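Local atomic coordinates of Blr3880 protein (Bradyrhizobium japonicum, PDB entry 2OOD), a protein that probably catalyses the zinc-dependent hydrolytic deamination of guanine to xanthine and ammonia, a step of purine degradation. Residues Y343-G346 and M347-T351; M440-A443 and V444-V447. All coordinates share one frame; numbering follows the deposited sequence.

Contact 1: Y343-G346 and M347-T351; sequences YKVG and MCNNT
Y343 and M347, one helical turn apart, pack side by side and point the same way. M347 CG lies over one face of the phenol ring, displaced toward the rim at CZ and CE2, 3.8 Å from the ring centroid of Y343 and 24° off its normal, which meets the criterion for a CH-pi contact. Y343 CG stands anti to the backbone N (chi1 175°), and this swings the ring along the helix until its far end lies beside M347. Bends at chi2 (-51°) and chi3 turn the selenomethionine chain back, leaving SE oblique to the ring, 4.8 Å from the Y343 centroid: an i/i+4 Met-aromatic contact on helix 335-352, which follows barrel strand 320-323. On the backbone, M347 N donates to Y343 O at 2.9 Å, and N349 N to V345 O at 3.1 Å. Side chain to side chain the flank of V345 and N349 is looser: V345 CG1 comes only within 4.1 Å of N349 ND2, and both residues pack on L306. N349 ND2 is hydrogen-bonded to F307 O and N370 OD1. K344 starts away from the following turn at CB, and NZ forms salt bridges to D340 and to D341 of the second subunit.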
ATOM      1  N   TYR A 343       6.627   6.462  -2.064  1.00 32.53           N
ATOM      2  CA  TYR A 343       7.802   6.380  -1.211  1.00 32.87           C
ATOM      3  C   TYR A 343       8.446   4.996  -1.360  1.00 32.71           C
ATOM      4  O   TYR A 343       9.661   4.875  -1.459  1.00 33.13           O
ATOM      5  CB  TYR A 343       7.387   6.621   0.246  1.00 31.77           C
ATOM      6  CG  TYR A 343       8.491   6.448   1.257  1.00 31.83           C
ATOM      7  CD1 TYR A 343       9.390   7.472   1.523  1.00 32.22           C
ATOM      8  CD2 TYR A 343       8.648   5.250   1.937  1.00 31.65           C
ATOM      9  CE1 TYR A 343      10.429   7.304   2.450  1.00 31.06           C
ATOM     10  CE2 TYR A 343       9.675   5.071   2.860  1.00 30.86           C
ATOM     11  CZ  TYR A 343      10.562   6.099   3.114  1.00 30.60           C
ATOM     12  OH  TYR A 343      11.574   5.912   4.037  1.00 29.17           O
ATOM     13  N   LYS A 344       7.625   3.954  -1.380  1.00 33.28           N
ATOM     14  CA  LYS A 344       8.126   2.595  -1.515  1.00 33.61           C
ATOM     15  C   LYS A 344       8.891   2.385  -2.817  1.00 33.77           C
ATOM     16  O   LYS A 344       9.952   1.766  -2.823  1.00 34.93           O
ATOM     17  CB  LYS A 344       6.968   1.604  -1.395  1.00 33.50           C
ATOM     18  CG  LYS A 344       6.407   1.573   0.012  1.00 33.68           C
ATOM     19  CD  LYS A 344       5.189   0.698   0.173  1.00 33.47           C
ATOM     20  CE  LYS A 344       4.777   0.694   1.637  1.00 33.86           C
ATOM     21  NZ  LYS A 344       3.448   0.084   1.892  1.00 34.24           N
ATOM     22  N   VAL A 345       8.362   2.901  -3.921  1.00 33.38           N
ATOM     23  CA  VAL A 345       9.036   2.775  -5.212  1.00 32.75           C
ATOM     24  C   VAL A 345      10.386   3.498  -5.160  1.00 33.66           C
ATOM     25  O   VAL A 345      11.399   2.983  -5.629  1.00 34.27           O
ATOM     26  CB  VAL A 345       8.172   3.378  -6.343  1.00 31.05           C
ATOM     27  CG1 VAL A 345       9.006   3.595  -7.592  1.00 29.18           C
ATOM     28  CG2 VAL A 345       7.017   2.457  -6.636  1.00 28.79           C
ATOM     29  N   GLY A 346      10.390   4.688  -4.569  1.00 33.34           N
ATOM     30  CA  GLY A 346      11.607   5.464  -4.460  1.00 32.34           C
ATOM     31  C   GLY A 346      12.667   4.846  -3.571  1.00 33.23           C
ATOM     32  O   GLY A 346      13.856   5.020  -3.828  1.00 32.50           O
HETATM   33  N   MSE A 347      12.259   4.140  -2.522  1.00 32.96           N
HETATM   34  CA  MSE A 347      13.234   3.519  -1.635  1.00 33.37           C
HETATM   35  C   MSE A 347      13.837   2.295  -2.299  1.00 33.32           C
HETATM   36  O   MSE A 347      15.005   1.984  -2.081  1.00 33.41           O
HETATM   37  CB  MSE A 347      12.607   3.133  -0.295  1.00 37.51           C
HETATM   38  CG  MSE A 347      12.428   4.306   0.672  1.00 42.83           C
HETATM   39 SE   MSE A 347      14.064   5.386   0.951  1.00 48.49          SE
HETATM   40  CE  MSE A 347      15.244   3.972   1.614  1.00 45.71           C
ATOM     41  N   CYS A 348      13.046   1.599  -3.107  1.00 31.02           N
ATOM     42  CA  CYS A 348      13.568   0.442  -3.807  1.00 30.45           C
ATOM     43  C   CYS A 348      14.584   0.949  -4.814  1.00 29.77           C
ATOM     44  O   CYS A 348      15.565   0.269  -5.094  1.00 30.16           O
ATOM     45  CB  CYS A 348      12.450  -0.322  -4.516  1.00 30.58           C
ATOM     46  SG  CYS A 348      11.377  -1.240  -3.401  1.00 29.83           S
ATOM     47  N   ASN A 349      14.349   2.149  -5.349  1.00 30.95           N
ATOM     48  CA  ASN A 349      15.266   2.766  -6.311  1.00 31.99           C
ATOM     49  C   ASN A 349      16.570   3.183  -5.620  1.00 34.93           C
ATOM     50  O   ASN A 349      17.646   3.128  -6.211  1.00 36.32           O
ATOM     51  CB  ASN A 349      14.656   4.018  -6.948  1.00 31.30           C
ATOM     52  CG  ASN A 349      13.612   3.710  -7.992  1.00 30.94           C
ATOM     53  OD1 ASN A 349      13.475   2.576  -8.444  1.00 30.04           O
ATOM     54  ND2 ASN A 349      12.874   4.734  -8.398  1.00 29.02           N
ATOM     55  N   ASN A 350      16.465   3.619  -4.370  1.00 35.87           N
ATOM     56  CA  ASN A 350      17.626   4.040  -3.602  1.00 35.59           C
ATOM     57  C   ASN A 350      18.612   2.877  -3.466  1.00 37.30           C
ATOM     58  O   ASN A 350      19.825   3.066  -3.534  1.00 38.74           O
ATOM     59  CB  ASN A 350      17.182   4.500  -2.213  1.00 34.42           C
ATOM     60  CG  ASN A 350      18.334   4.968  -1.354  1.00 33.59           C
ATOM     61  OD1 ASN A 350      18.868   6.054  -1.556  1.00 33.21           O
ATOM     62  ND2 ASN A 350      18.729   4.144  -0.394  1.00 31.42           N
ATOM     63  N   THR A 351      18.083   1.672  -3.271  1.00 36.58           N
ATOM     64  CA  THR A 351      18.914   0.493  -3.111  1.00 35.27           C
ATOM     65  C   THR A 351      19.573   0.099  -4.425  1.00 35.27           C
ATOM     66  O   THR A 351      20.674  -0.437  -4.435  1.00 36.47           O
ATOM     67  CB  THR A 351      18.083  -0.686  -2.557  1.00 34.04           C
ATOM     68  OG1 THR A 351      17.537  -0.318  -1.286  1.00 32.06           O
ATOM     69  CG2 THR A 351      18.944  -1.922  -2.378  1.00 31.74           C
TER

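Contact 2: M440-A443 and V444-V447; sequences MLFA and VMMV
M446 climbs over the ring of F442, four residues earlier on the same helix, and its side chain can be followed atom by atom. CB lies 3.6 Å from F442 O, the carbonyl that also accepts the nearly straight backbone bond from M446 N (3.0 Å, 171°). CG is set over one face of the ring, offset toward the CE2-CZ rim, with M446 CG 3.7 Å from the F442 centroid in CH-pi geometry. Bends at chi2 (-54°) and chi3 then carry SE obliquely past the ring, 4.8 Å from the F442 centroid, as a Met-aromatic contact, and deliver CE to Y343. A second selenomethionine, M445, approaches differently: its chain, extended beyond CG, crosses the phenylalanine at about a right angle and brings SE to 4.1 Å from F442 CD1, so one ring serves both an i/i+3 and an i/i+4 partner. Replacing F442 with an alanine would probably leave M446 CG without the ring face it rests on, take from M445 SE its contact at CD1, and open a gap beside Y343. F442 also lies edge-to-face with Y91 of the second subunit. Helix 434-447 packs through V444, M445 and M446 on helix 335-352 and through L441, F442 and M445 on helix 374-380, while A443 and V447 meet helix 418-422.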
HETATM    1  N   MSE A 440       4.620  14.962  11.135  1.00 37.85           N
HETATM    2  CA  MSE A 440       3.311  14.316  11.284  1.00 38.06           C
HETATM    3  C   MSE A 440       2.679  14.006   9.929  1.00 36.15           C
HETATM    4  O   MSE A 440       1.875  13.082   9.808  1.00 34.69           O
HETATM    5  CB  MSE A 440       2.351  15.203  12.076  1.00 40.90           C
HETATM    6  CG  MSE A 440       2.892  15.663  13.399  1.00 47.45           C
HETATM    7 SE   MSE A 440       1.531  16.559  14.471  1.00 54.05          SE
HETATM    8  CE  MSE A 440       2.246  16.141  16.233  1.00 54.39           C
ATOM      9  N   LEU A 441       3.029  14.801   8.923  1.00 33.84           N
ATOM     10  CA  LEU A 441       2.515  14.601   7.578  1.00 32.43           C
ATOM     11  C   LEU A 441       3.118  13.324   6.998  1.00 32.94           C
ATOM     12  O   LEU A 441       2.482  12.634   6.205  1.00 33.20           O
ATOM     13  CB  LEU A 441       2.845  15.801   6.686  1.00 30.26           C
ATOM     14  CG  LEU A 441       2.033  17.077   6.916  1.00 29.97           C
ATOM     15  CD1 LEU A 441       2.571  18.184   6.039  1.00 28.25           C
ATOM     16  CD2 LEU A 441       0.568  16.828   6.610  1.00 27.93           C
ATOM     17  N   PHE A 442       4.343  13.001   7.394  1.00 32.60           N
ATOM     18  CA  PHE A 442       4.951  11.781   6.905  1.00 32.87           C
ATOM     19  C   PHE A 442       4.220  10.602   7.539  1.00 34.02           C
ATOM     20  O   PHE A 442       4.122   9.531   6.948  1.00 34.67           O
ATOM     21  CB  PHE A 442       6.435  11.700   7.265  1.00 32.09           C
ATOM     22  CG  PHE A 442       7.158  10.579   6.566  1.00 32.04           C
ATOM     23  CD1 PHE A 442       7.429  10.653   5.196  1.00 31.48           C
ATOM     24  CD2 PHE A 442       7.513   9.421   7.249  1.00 30.38           C
ATOM     25  CE1 PHE A 442       8.041   9.584   4.525  1.00 29.55           C
ATOM     26  CE2 PHE A 442       8.124   8.352   6.577  1.00 28.50           C
ATOM     27  CZ  PHE A 442       8.382   8.440   5.220  1.00 28.74           C
ATOM     28  N   ALA A 443       3.718  10.796   8.753  1.00 33.43           N
ATOM     29  CA  ALA A 443       2.986   9.739   9.430  1.00 32.41           C
ATOM     30  C   ALA A 443       1.612   9.596   8.776  1.00 33.31           C
ATOM     31  O   ALA A 443       1.035   8.513   8.767  1.00 35.22           O
ATOM     32  CB  ALA A 443       2.842  10.060  10.899  1.00 32.72           C
ATOM     33  N   VAL A 444       1.079  10.692   8.239  1.00 32.45           N
ATOM     34  CA  VAL A 444      -0.211  10.642   7.565  1.00 32.24           C
ATOM     35  C   VAL A 444      -0.049   9.756   6.336  1.00 34.62           C
ATOM     36  O   VAL A 444      -0.854   8.859   6.094  1.00 34.05           O
ATOM     37  CB  VAL A 444      -0.668  12.037   7.115  1.00 30.66           C
ATOM     38  CG1 VAL A 444      -1.751  11.916   6.072  1.00 27.90           C
ATOM     39  CG2 VAL A 444      -1.186  12.812   8.303  1.00 28.03           C
HETATM   40  N   MSE A 445       1.015  10.018   5.577  1.00 36.67           N
HETATM   41  CA  MSE A 445       1.356   9.274   4.363  1.00 38.26           C
HETATM   42  C   MSE A 445       1.568   7.779   4.577  1.00 37.97           C
HETATM   43  O   MSE A 445       0.928   6.948   3.933  1.00 37.32           O
HETATM   44  CB  MSE A 445       2.663   9.792   3.759  1.00 41.24           C
HETATM   45  CG  MSE A 445       2.628  11.088   2.995  1.00 47.31           C
HETATM   46 SE   MSE A 445       4.486  11.555   2.533  1.00 50.23          SE
HETATM   47  CE  MSE A 445       4.160  13.117   1.410  1.00 55.74           C
HETATM   48  N   MSE A 446       2.495   7.451   5.476  1.00 36.41           N
HETATM   49  CA  MSE A 446       2.881   6.069   5.734  1.00 35.81           C
HETATM   50  C   MSE A 446       2.123   5.259   6.781  1.00 36.24           C
HETATM   51  O   MSE A 446       1.977   4.049   6.623  1.00 36.08           O
HETATM   52  CB  MSE A 446       4.373   6.018   6.071  1.00 37.21           C
HETATM   53  CG  MSE A 446       5.260   6.860   5.170  1.00 40.91           C
HETATM   54 SE   MSE A 446       5.064   6.484   3.259  1.00 49.02          SE
HETATM   55  CE  MSE A 446       5.523   4.581   3.269  1.00 44.89           C
ATOM     56  N   VAL A 447       1.657   5.889   7.856  1.00 34.29           N
ATOM     57  CA  VAL A 447       0.942   5.135   8.879  1.00 32.89           C
ATOM     58  C   VAL A 447      -0.572   5.255   8.772  1.00 32.69           C
ATOM     59  O   VAL A 447      -1.298   4.381   9.246  1.00 32.73           O
ATOM     60  CB  VAL A 447       1.376   5.552  10.293  1.00 31.83           C
ATOM     61  CG1 VAL A 447       0.778   4.615  11.313  1.00 30.56           C
ATOM     62  CG2 VAL A 447       2.878   5.533  10.392  1.00 31.33           C
TER

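Along the chain, contact 1 comes first, within helix 335-352 after barrel strand 320-323. The chain then runs through helices 364-369, 374-380 and 383-388, strand 406-409 and helix 418-422 before contact 2 forms within helix 434-447, ahead of strand 453-458. Each contact pairs residues about one helical turn apart and closes no long loop; the two are in series, neither nested nor crossed. Their centres lie about 17 Å apart, yet side chains bridge them: Y343 and F442 meet as a T-shaped pair, with Y343 CE1 3.6 Å from F442 CZ. This joins the two helices, and both contacts also reach F301 and Y91 of the second subunit, placing the junction at the dimer interface.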